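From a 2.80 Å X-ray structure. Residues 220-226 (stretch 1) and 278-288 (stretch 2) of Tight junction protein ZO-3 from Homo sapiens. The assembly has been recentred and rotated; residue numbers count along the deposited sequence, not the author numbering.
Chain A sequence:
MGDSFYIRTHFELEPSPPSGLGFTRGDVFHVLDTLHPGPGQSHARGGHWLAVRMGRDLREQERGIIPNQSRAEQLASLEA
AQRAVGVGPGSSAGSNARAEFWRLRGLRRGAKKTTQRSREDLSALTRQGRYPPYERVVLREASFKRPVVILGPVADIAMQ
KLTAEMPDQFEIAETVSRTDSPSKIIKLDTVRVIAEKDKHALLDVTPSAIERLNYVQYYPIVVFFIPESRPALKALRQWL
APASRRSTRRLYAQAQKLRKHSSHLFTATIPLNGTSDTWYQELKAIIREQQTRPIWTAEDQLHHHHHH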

# COMPACT_ATOMS: atom_id res chain seq x y z
N PRO A 220 3.55 0.20 3.04
CA PRO A 220 3.64 -1.18 3.51
C PRO A 220 4.05 -2.07 2.35
O PRO A 220 3.89 -1.69 1.20
CB PRO A 220 2.20 -1.52 3.90
CG PRO A 220 1.45 -0.23 3.90
CD PRO A 220 2.17 0.69 2.98
N ILE A 221 4.60 -3.24 2.67
CA ILE A 221 4.70 -4.30 1.68
C ILE A 221 3.37 -5.04 1.76
O ILE A 221 2.99 -5.54 2.82
CB ILE A 221 5.87 -5.25 1.97
CG1 ILE A 221 7.20 -4.48 1.90
CG2 ILE A 221 5.87 -6.42 1.01
CD1 ILE A 221 8.39 -5.26 2.42
N VAL A 222 2.63 -5.08 0.66
CA VAL A 222 1.30 -5.71 0.68
C VAL A 222 1.28 -7.03 -0.08
O VAL A 222 1.50 -7.06 -1.29
CB VAL A 222 0.23 -4.78 0.09
CG1 VAL A 222 -1.12 -5.46 0.17
CG2 VAL A 222 0.20 -3.48 0.85
N VAL A 223 1.00 -8.11 0.64
CA VAL A 223 1.04 -9.44 0.05
C VAL A 223 -0.32 -10.12 0.11
O VAL A 223 -0.89 -10.28 1.18
CB VAL A 223 2.08 -10.32 0.75
CG1 VAL A 223 1.97 -11.77 0.27
CG2 VAL A 223 3.48 -9.77 0.51
N PHE A 224 -0.83 -10.53 -1.05
CA PHE A 224 -2.14 -11.17 -1.14
C PHE A 224 -1.99 -12.65 -1.51
O PHE A 224 -1.28 -12.99 -2.45
CB PHE A 224 -3.03 -10.44 -2.14
CG PHE A 224 -4.36 -11.10 -2.36
CD1 PHE A 224 -5.43 -10.85 -1.52
CD2 PHE A 224 -4.55 -11.98 -3.42
CE1 PHE A 224 -6.65 -11.46 -1.71
CE2 PHE A 224 -5.78 -12.59 -3.62
CZ PHE A 224 -6.82 -12.33 -2.76
N PHE A 225 -2.67 -13.51 -0.76
CA PHE A 225 -2.60 -14.95 -0.98
C PHE A 225 -3.83 -15.47 -1.70
O PHE A 225 -4.96 -15.29 -1.23
CB PHE A 225 -2.44 -15.67 0.36
CG PHE A 225 -1.11 -15.45 1.01
CD1 PHE A 225 0.00 -16.17 0.62
CD2 PHE A 225 -0.98 -14.51 2.02
CE1 PHE A 225 1.23 -15.97 1.21
CE2 PHE A 225 0.25 -14.30 2.62
CZ PHE A 225 1.36 -15.04 2.22
N ILE A 226 -3.61 -16.14 -2.83
CA ILE A 226 -4.71 -16.61 -3.66
C ILE A 226 -5.02 -18.07 -3.38
O ILE A 226 -4.17 -18.94 -3.59
CB ILE A 226 -4.40 -16.46 -5.16
CG1 ILE A 226 -3.66 -15.15 -5.43
CG2 ILE A 226 -5.68 -16.50 -5.99
CD1 ILE A 226 -3.18 -15.00 -6.85
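Stretch 2 278-288: TWYQELKAIIR

Stretch 1 is a β-strand from Ile-221 to Ile-226, entered through Pro-220, with backbone angles near -100° and 120° throughout. Stretch 2, residues 278-288, is α-helical from end to end. Its phi and psi values stay in the helical region, and the i to i+4 hydrogen bonds run in unbroken succession from Glu-282 N to Thr-278 O (2.9 Å) through to Arg-288 N to Lys-284 O (3.3 Å). The NH groups from Glu-282 to Arg-288 are paired within the helix. No hydrogen bond joins the two stretches, whose contact is made by apolar side chains and one backbone carbonyl.

The helix lies nearly antiparallel along the strand, with a signed crossing angle of 160° and axes that approach to 9.8 Å, a spacing that leaves room for a layer of side chains. The register therefore runs backward: the CA atoms of Ile-221 and Ile-287 are 7.0 Å apart, those of Val-223 and Leu-283 7.9 Å, and those of Phe-225 and Trp-279 8.3 Å. The separation widens toward the aromatic end, where the bulkier side chains lie.

Strand alternation selects the residues that take part. Ile-221, Val-223 and Phe-225 direct their CA-to-CB bonds toward the helix, while Val-222, Phe-224 and Ile-226 are out of its reach. On the helix, Trp-279, Leu-283 and Ile-286, spaced by four and three residues, direct their CA-to-CB bonds toward the strand; Ile-287, four residues after Leu-283, points sideways but still makes contact.

Phe-225 and Trp-279 form an offset edge-to-face pair, the edge of the indole toward the face of the phenyl ring. The ring planes stand at 80°, the centroid of the phenyl ring is 5.1 Å from that of the six-membered indole ring, and Phe-225 CE1 comes within 3.3 Å of Trp-279 CE3. Flat, broad rings can fill a wide gap in this way without a polar partner. Leu-283 meets the edge of the same phenyl ring, its CD2 lying 3.7 Å from Phe-225 CZ. Leu-283 CD1 is 4.0 Å from Val-223 CG1 and 4.1 Å from Phe-225 CZ, so the branched leucine fills the space between two strand residues.

Val-223, compact and β-branched, suits an extended backbone and packs against two helix residues: its CG2 lies 4.2 Å from Ile-286 CG2 and also 4.2 Å from Leu-283 CD1. At the far end the longer Ile-221 extends its CD1 to 3.6 Å from the carbonyl O of Ile-287 and 4.4 Å from Ile-287 CG2. Polar residues such as Gln-281 and Glu-282 make no contact with the strand and remain exposed.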

# COMPACT_ATOMS: atom_id res chain seq x y z
N THR A 278 5.71 -23.88 1.02
CA THR A 278 6.18 -23.11 -0.12
C THR A 278 5.72 -21.64 -0.09
O THR A 278 6.55 -20.74 -0.20
CB THR A 278 5.83 -23.81 -1.46
OG1 THR A 278 6.70 -24.94 -1.64
CG2 THR A 278 6.01 -22.87 -2.63
N TRP A 279 4.42 -21.40 0.07
CA TRP A 279 3.91 -20.03 0.09
C TRP A 279 4.54 -19.21 1.21
O TRP A 279 4.75 -18.01 1.07
CB TRP A 279 2.38 -20.00 0.23
CG TRP A 279 1.86 -20.54 1.54
CD1 TRP A 279 1.41 -21.80 1.78
CD2 TRP A 279 1.73 -19.82 2.77
NE1 TRP A 279 1.00 -21.92 3.09
CE2 TRP A 279 1.19 -20.72 3.72
CE3 TRP A 279 2.02 -18.51 3.17
CZ2 TRP A 279 0.93 -20.35 5.04
CZ3 TRP A 279 1.76 -18.15 4.49
CH2 TRP A 279 1.22 -19.06 5.41
N TYR A 280 4.83 -19.88 2.32
CA TYR A 280 5.47 -19.24 3.46
C TYR A 280 6.92 -18.89 3.15
O TYR A 280 7.42 -17.84 3.57
CB TYR A 280 5.40 -20.15 4.68
CG TYR A 280 5.96 -19.53 5.93
CD1 TYR A 280 5.27 -18.52 6.60
CD2 TYR A 280 7.19 -19.94 6.45
CE1 TYR A 280 5.79 -17.94 7.74
CE2 TYR A 280 7.71 -19.37 7.59
CZ TYR A 280 7.00 -18.37 8.23
OH TYR A 280 7.51 -17.78 9.37
N GLN A 281 7.59 -19.77 2.41
CA GLN A 281 8.96 -19.53 1.96
C GLN A 281 9.02 -18.31 1.03
O GLN A 281 9.77 -17.36 1.29
CB GLN A 281 9.52 -20.76 1.25
CG GLN A 281 9.72 -21.98 2.15
CD GLN A 281 10.78 -21.76 3.21
OE1 GLN A 281 10.49 -21.70 4.41
NE2 GLN A 281 12.03 -21.62 2.78
N GLU A 282 8.24 -18.35 -0.04
CA GLU A 282 8.13 -17.22 -0.95
C GLU A 282 7.78 -15.94 -0.20
O GLU A 282 8.33 -14.87 -0.49
CB GLU A 282 7.11 -17.51 -2.06
CG GLU A 282 7.75 -18.06 -3.33
CD GLU A 282 6.80 -18.91 -4.18
OE1 GLU A 282 5.66 -18.47 -4.44
OE2 GLU A 282 7.21 -20.01 -4.60
N LEU A 283 6.89 -16.05 0.78
CA LEU A 283 6.54 -14.89 1.59
C LEU A 283 7.79 -14.26 2.16
O LEU A 283 8.08 -13.10 1.91
CB LEU A 283 5.57 -15.26 2.70
CG LEU A 283 5.19 -14.16 3.70
CD1 LEU A 283 4.73 -12.88 3.01
CD2 LEU A 283 4.13 -14.64 4.68
N LYS A 284 8.55 -15.05 2.92
CA LYS A 284 9.72 -14.54 3.64
C LYS A 284 10.73 -13.89 2.70
O LYS A 284 11.33 -12.87 3.02
CB LYS A 284 10.37 -15.64 4.46
CG LYS A 284 9.66 -15.94 5.77
CD LYS A 284 10.48 -16.86 6.66
CE LYS A 284 10.61 -18.25 6.05
NZ LYS A 284 11.52 -19.12 6.84
N ALA A 285 10.91 -14.49 1.53
CA ALA A 285 11.84 -13.97 0.53
C ALA A 285 11.33 -12.64 -0.03
O ALA A 285 12.11 -11.71 -0.27
CB ALA A 285 12.03 -14.99 -0.59
N ILE A 286 10.02 -12.55 -0.23
CA ILE A 286 9.42 -11.34 -0.77
C ILE A 286 9.51 -10.15 0.19
O ILE A 286 9.67 -9.01 -0.24
CB ILE A 286 7.96 -11.59 -1.19
CG1 ILE A 286 7.93 -12.38 -2.50
CG2 ILE A 286 7.19 -10.29 -1.31
CD1 ILE A 286 6.55 -12.78 -2.94
N ILE A 287 9.41 -10.41 1.48
CA ILE A 287 9.53 -9.34 2.46
C ILE A 287 10.96 -8.78 2.49
O ILE A 287 11.17 -7.57 2.45
CB ILE A 287 9.14 -9.80 3.86
CG1 ILE A 287 7.68 -10.24 3.89
CG2 ILE A 287 9.39 -8.71 4.88
CD1 ILE A 287 7.24 -10.81 5.23
N ARG A 288 11.95 -9.67 2.55
CA ARG A 288 13.35 -9.25 2.60
C ARG A 288 13.79 -8.58 1.30
O ARG A 288 14.72 -7.76 1.31
CB ARG A 288 14.26 -10.43 2.90
CG ARG A 288 14.13 -10.97 4.29
CD ARG A 288 15.18 -12.04 4.55
NE ARG A 288 14.88 -12.81 5.75
CZ ARG A 288 14.38 -14.04 5.74
NH1 ARG A 288 14.13 -14.66 4.59
NH2 ARG A 288 14.14 -14.66 6.90